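Local coordinates for protein AlkZ (Streptomyces sahachiroi, PDB 5UUJ) that is a member of the AlkZ-like DNA glycosylases, a family grouped with helix-turn-helix proteins, at residues N65-A69 with D70-M74; L85-P88 with S89-G92. All coordinates share one frame; numbering follows the deposited sequence.

Contact 1: N65-A69 with D70-M74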
loop_
_atom_site.group_PDB
_atom_site.type_symbol
_atom_site.label_atom_id
_atom_site.label_comp_id
_atom_site.label_asym_id
_atom_site.label_seq_id
_atom_site.Cartn_x
_atom_site.Cartn_y
_atom_site.Cartn_z
ATOM N N ASN A 65 -11.058 -10.323 -5.880
ATOM C CA ASN A 65 -10.959 -11.780 -5.858
ATOM C C ASN A 65 -10.866 -12.384 -7.257
ATOM O O ASN A 65 -10.122 -13.340 -7.470
ATOM C CB ASN A 65 -12.156 -12.391 -5.119
ATOM C CG ASN A 65 -12.061 -12.231 -3.609
ATOM O OD1 ASN A 65 -10.972 -12.119 -3.046
ATOM N ND2 ASN A 65 -13.211 -12.229 -2.946
ATOM N N ARG A 66 -11.615 -11.834 -8.210
ATOM C CA ARG A 66 -11.600 -12.362 -9.576
ATOM C C ARG A 66 -10.245 -12.126 -10.239
ATOM O O ARG A 66 -9.716 -13.001 -10.926
ATOM C CB ARG A 66 -12.707 -11.733 -10.431
ATOM C CG ARG A 66 -14.124 -12.132 -10.034
ATOM C CD ARG A 66 -15.136 -11.769 -11.121
ATOM N NE ARG A 66 -14.978 -10.395 -11.600
ATOM C CZ ARG A 66 -15.638 -9.342 -11.121
ATOM N NH1 ARG A 66 -16.516 -9.481 -10.136
ATOM N NH2 ARG A 66 -15.418 -8.138 -11.629
ATOM N N GLU A 67 -9.683 -10.944 -10.025
ATOM C CA GLU A 67 -8.427 -10.579 -10.667
ATOM C C GLU A 67 -7.229 -11.211 -9.952
ATOM O O GLU A 67 -6.161 -11.366 -10.542
ATOM C CB GLU A 67 -8.305 -9.053 -10.739
ATOM C CG GLU A 67 -9.280 -8.457 -11.764
ATOM C CD GLU A 67 -9.163 -6.956 -11.938
ATOM O OE1 GLU A 67 -8.056 -6.469 -12.254
ATOM O OE2 GLU A 67 -10.193 -6.263 -11.775
ATOM N N VAL A 68 -7.413 -11.598 -8.694
ATOM C CA VAL A 68 -6.423 -12.417 -8.001
ATOM C C VAL A 68 -6.494 -13.832 -8.569
ATOM O O VAL A 68 -5.470 -14.486 -8.763
ATOM C CB VAL A 68 -6.655 -12.433 -6.466
ATOM C CG1 VAL A 68 -5.888 -13.572 -5.790
ATOM C CG2 VAL A 68 -6.249 -11.097 -5.853
ATOM N N ALA A 69 -7.711 -14.286 -8.857
ATOM C CA ALA A 69 -7.926 -15.637 -9.364
ATOM C C ALA A 69 -7.357 -15.819 -10.769
ATOM O O ALA A 69 -6.751 -16.851 -11.056
ATOM C CB ALA A 69 -9.408 -15.979 -9.351
ATOM N N ASP A 70 -7.548 -14.829 -11.643
ATOM C CA ASP A 70 -7.024 -14.923 -13.009
ATOM C C ASP A 70 -5.590 -14.389 -13.085
ATOM O O ASP A 70 -5.058 -14.169 -14.172
ATOM C CB ASP A 70 -7.937 -14.190 -14.016
ATOM C CG ASP A 70 -8.046 -12.686 -13.765
ATOM O OD1 ASP A 70 -7.076 -12.059 -13.289
ATOM O OD2 ASP A 70 -9.119 -12.119 -14.076
ATOM N N LEU A 71 -4.984 -14.181 -11.917
ATOM C CA LEU A 71 -3.557 -13.892 -11.794
ATOM C C LEU A 71 -3.145 -12.568 -12.435
ATOM O O LEU A 71 -2.016 -12.428 -12.909
ATOM C CB LEU A 71 -2.733 -15.034 -12.401
ATOM C CG LEU A 71 -3.043 -16.433 -11.859
ATOM C CD1 LEU A 71 -2.273 -17.491 -12.635
ATOM C CD2 LEU A 71 -2.733 -16.530 -10.370
ATOM N N SER A 72 -4.054 -11.596 -12.442
ATOM C CA SER A 72 -3.706 -10.242 -12.865
ATOM C C SER A 72 -3.303 -9.402 -11.648
ATOM O O SER A 72 -2.877 -8.258 -11.790
ATOM C CB SER A 72 -4.865 -9.584 -13.628
ATOM O OG SER A 72 -6.063 -9.589 -12.877
ATOM N N LEU A 73 -3.436 -9.986 -10.457
ATOM C CA LEU A 73 -2.963 -9.363 -9.223
ATOM C C LEU A 73 -2.180 -10.374 -8.398
ATOM O O LEU A 73 -2.487 -11.565 -8.417
ATOM C CB LEU A 73 -4.132 -8.815 -8.400
ATOM C CG LEU A 73 -4.790 -7.528 -8.894
ATOM C CD1 LEU A 73 -5.967 -7.174 -8.005
ATOM C CD2 LEU A 73 -3.796 -6.384 -8.932
HETATM N N MSE A 74 -1.166 -9.894 -7.683
HETATM C CA MSE A 74 -0.386 -10.745 -6.792
HETATM C C MSE A 74 -0.453 -10.216 -5.367
HETATM O O MSE A 74 -0.726 -9.036 -5.141
HETATM C CB MSE A 74 1.073 -10.836 -7.260
HETATM C CG MSE A 74 1.996 -9.749 -6.730
HETATM SE SE MSE A 74 3.804 -9.861 -7.474
HETATM C CE MSE A 74 4.457 -11.441 -6.537
#
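E67 O and S72 N meet at the heart of a Schellman motif, which closes helix 62-69 and turns the chain toward strand 74-77. The S72 N to E67 O bond is 2.8 Å long. The nitrogen lies almost straight out from the carbonyl (C=O...N 167°), but its N-H bends off that line. L71 N reaches V68 O in the second, weak bond of the motif. L71 is the C-prime residue and has the positive phi (65°) that this cap needs. The last helical turn is also closed by D70 N, which donates to R66 O at 2.9 Å.

E67 O is shared, since L73 N gives it a weak bond of 3.1 Å. The hydroxyl of S72 lies between two acceptors: OG is 2.9 Å from E67 O and 2.7 Å from D70 OD1. Its single proton can serve one at a time. D70 OD1 also takes a weak bond from S72 N. With chi1 at 63°, D70 CG sits between its backbone N and carbonyl carbon, which folds the carboxylate back toward the R66 and E67 carbonyls.

The charged ends of the helix residues look elsewhere. R66 NH2 forms a salt bridge with D60, and the E67 carboxylate accepts from S31 OG and A30 N. V68 and L73 cross at about a right angle, with V68 CG2 4.0 Å from L73 CB.

Contact 2: L85-P88 with S89-G92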
loop_
_atom_site.group_PDB
_atom_site.type_symbol
_atom_site.label_atom_id
_atom_site.label_comp_id
_atom_site.label_asym_id
_atom_site.label_seq_id
_atom_site.Cartn_x
_atom_site.Cartn_y
_atom_site.Cartn_z
ATOM N N LEU A 85 -1.258 -5.882 -2.219
ATOM C CA LEU A 85 -1.664 -6.242 -3.571
ATOM C C LEU A 85 -0.797 -5.449 -4.542
ATOM O O LEU A 85 -0.551 -4.263 -4.324
ATOM C CB LEU A 85 -3.145 -5.938 -3.815
ATOM C CG LEU A 85 -4.180 -6.931 -3.280
ATOM C CD1 LEU A 85 -5.559 -6.302 -3.281
ATOM C CD2 LEU A 85 -4.187 -8.207 -4.109
ATOM N N LEU A 86 -0.320 -6.108 -5.594
ATOM C CA LEU A 86 0.438 -5.445 -6.653
ATOM C C LEU A 86 0.112 -6.058 -8.007
ATOM O O LEU A 86 -0.291 -7.220 -8.088
ATOM C CB LEU A 86 1.945 -5.552 -6.397
ATOM C CG LEU A 86 2.505 -4.865 -5.149
ATOM C CD1 LEU A 86 3.923 -5.338 -4.886
ATOM C CD2 LEU A 86 2.474 -3.359 -5.303
ATOM N N ARG A 87 0.283 -5.276 -9.067
ATOM C CA ARG A 87 0.249 -5.824 -10.417
ATOM C C ARG A 87 1.564 -6.559 -10.643
ATOM O O ARG A 87 2.627 -5.969 -10.456
ATOM C CB ARG A 87 0.067 -4.729 -11.469
ATOM C CG ARG A 87 -1.296 -4.059 -11.458
ATOM C CD ARG A 87 -1.511 -3.238 -12.721
ATOM N NE ARG A 87 -1.628 -4.087 -13.907
ATOM C CZ ARG A 87 -1.164 -3.775 -15.116
ATOM N NH1 ARG A 87 -0.535 -2.624 -15.328
ATOM N NH2 ARG A 87 -1.326 -4.622 -16.123
ATOM N N PRO A 88 1.505 -7.849 -11.029
ATOM C CA PRO A 88 2.746 -8.620 -11.178
ATOM C C PRO A 88 3.757 -7.965 -12.118
ATOM O O PRO A 88 4.954 -8.012 -11.839
ATOM C CB PRO A 88 2.263 -9.961 -11.748
ATOM C CG PRO A 88 0.850 -10.067 -11.334
ATOM C CD PRO A 88 0.315 -8.670 -11.316
ATOM N N SER A 89 3.283 -7.356 -13.202
ATOM C CA SER A 89 4.175 -6.746 -14.187
ATOM C C SER A 89 4.805 -5.450 -13.681
ATOM O O SER A 89 5.743 -4.939 -14.291
ATOM C CB SER A 89 3.426 -6.480 -15.496
ATOM O OG SER A 89 2.363 -5.561 -15.310
ATOM N N GLU A 90 4.300 -4.930 -12.565
ATOM C CA GLU A 90 4.804 -3.681 -11.997
ATOM C C GLU A 90 5.544 -3.896 -10.678
ATOM O O GLU A 90 6.107 -2.958 -10.119
ATOM C CB GLU A 90 3.652 -2.697 -11.775
ATOM C CG GLU A 90 3.029 -2.160 -13.058
ATOM C CD GLU A 90 1.800 -1.306 -12.798
ATOM O OE1 GLU A 90 1.488 -1.052 -11.615
ATOM O OE2 GLU A 90 1.139 -0.895 -13.774
ATOM N N ALA A 91 5.543 -5.130 -10.185
ATOM C CA ALA A 91 6.059 -5.422 -8.850
ATOM C C ALA A 91 7.574 -5.264 -8.751
ATOM O O ALA A 91 8.091 -4.873 -7.705
ATOM C CB ALA A 91 5.658 -6.826 -8.437
ATOM N N GLY A 92 8.275 -5.565 -9.841
ATOM C CA GLY A 92 9.730 -5.582 -9.853
ATOM C C GLY A 92 10.405 -4.386 -9.205
ATOM O O GLY A 92 11.122 -4.541 -8.215
HETATM O O HOH W 1 0.858 -2.416 -8.764
#
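R87 and E90 set two flat groups almost perpendicular, the guanidinium and carboxylate planes lying 83° apart. E90 OE2 comes to the guanidinium edge near NH1. S89 OG lies over one face, offset toward the rim and 3.9 Å from R87 NH2. This is a packing distance.

The edge contact is a salt bridge that includes a hydrogen bond. R87 NH1 is 2.9 Å from E90 OE2, and the N-H...O angle of 137° makes the bond far from straight. NH1 meets OE2 from above the carboxylate plane. The arginine chain bends at chi3 (68°), which turns the guanidinium back toward the E90 carboxylate. The E90 chain is extended beyond CG and crosses R87 obliquely, with OE2 also 3.7 Å from R87 CD.

The other carboxylate oxygen is used as well. One water accepts from R87 N at 2.9 Å and donates to E90 OE1 at 3.2 Å. E90 is therefore tied to both the side chain and the backbone of R87. These two links should limit rotation of the carboxylate.

The backbone turns beside this pair. E90 N donates to R87 O at 2.9 Å, from above the carbonyl plane. A91 N gives a weak bond to P88 O. On the buried side, L86 CD1 packs on A91 CB at 4.2 Å. A91 also touches M74 of the adjacent strand and W198, while R87 touches S31 of helix 30-36. Two overlapping type I beta turns, R87-E90 and the weaker P88-A91, thus lead from strand 83-86 into helix 91-100, with an i to i+3 salt bridge across the first.

Overall arrangement
Contact 1 comes first along the chain and contact 2 follows it, with centres 11 Å apart on the same side of the chain's centre. Contact 1 leads from helix 62-69 into strand 74-77. Contact 2 leads from strand 83-86 into helix 91-100. The two strands are antiparallel neighbours in a three-stranded sheet, with 83-86 in the middle. The contacts touch: M74 N lies 2.8 Å from L86 O, a probable hydrogen bond, and the selenium of M74, a selenomethionine, packs on A91 CB. Helix 62-69 enters and helix 91-100 leaves at the same end of this pair. In this AlkZ-like DNA glycosylase the two connections lie side by side, contact 1 nearer the surface and contact 2 partly buried.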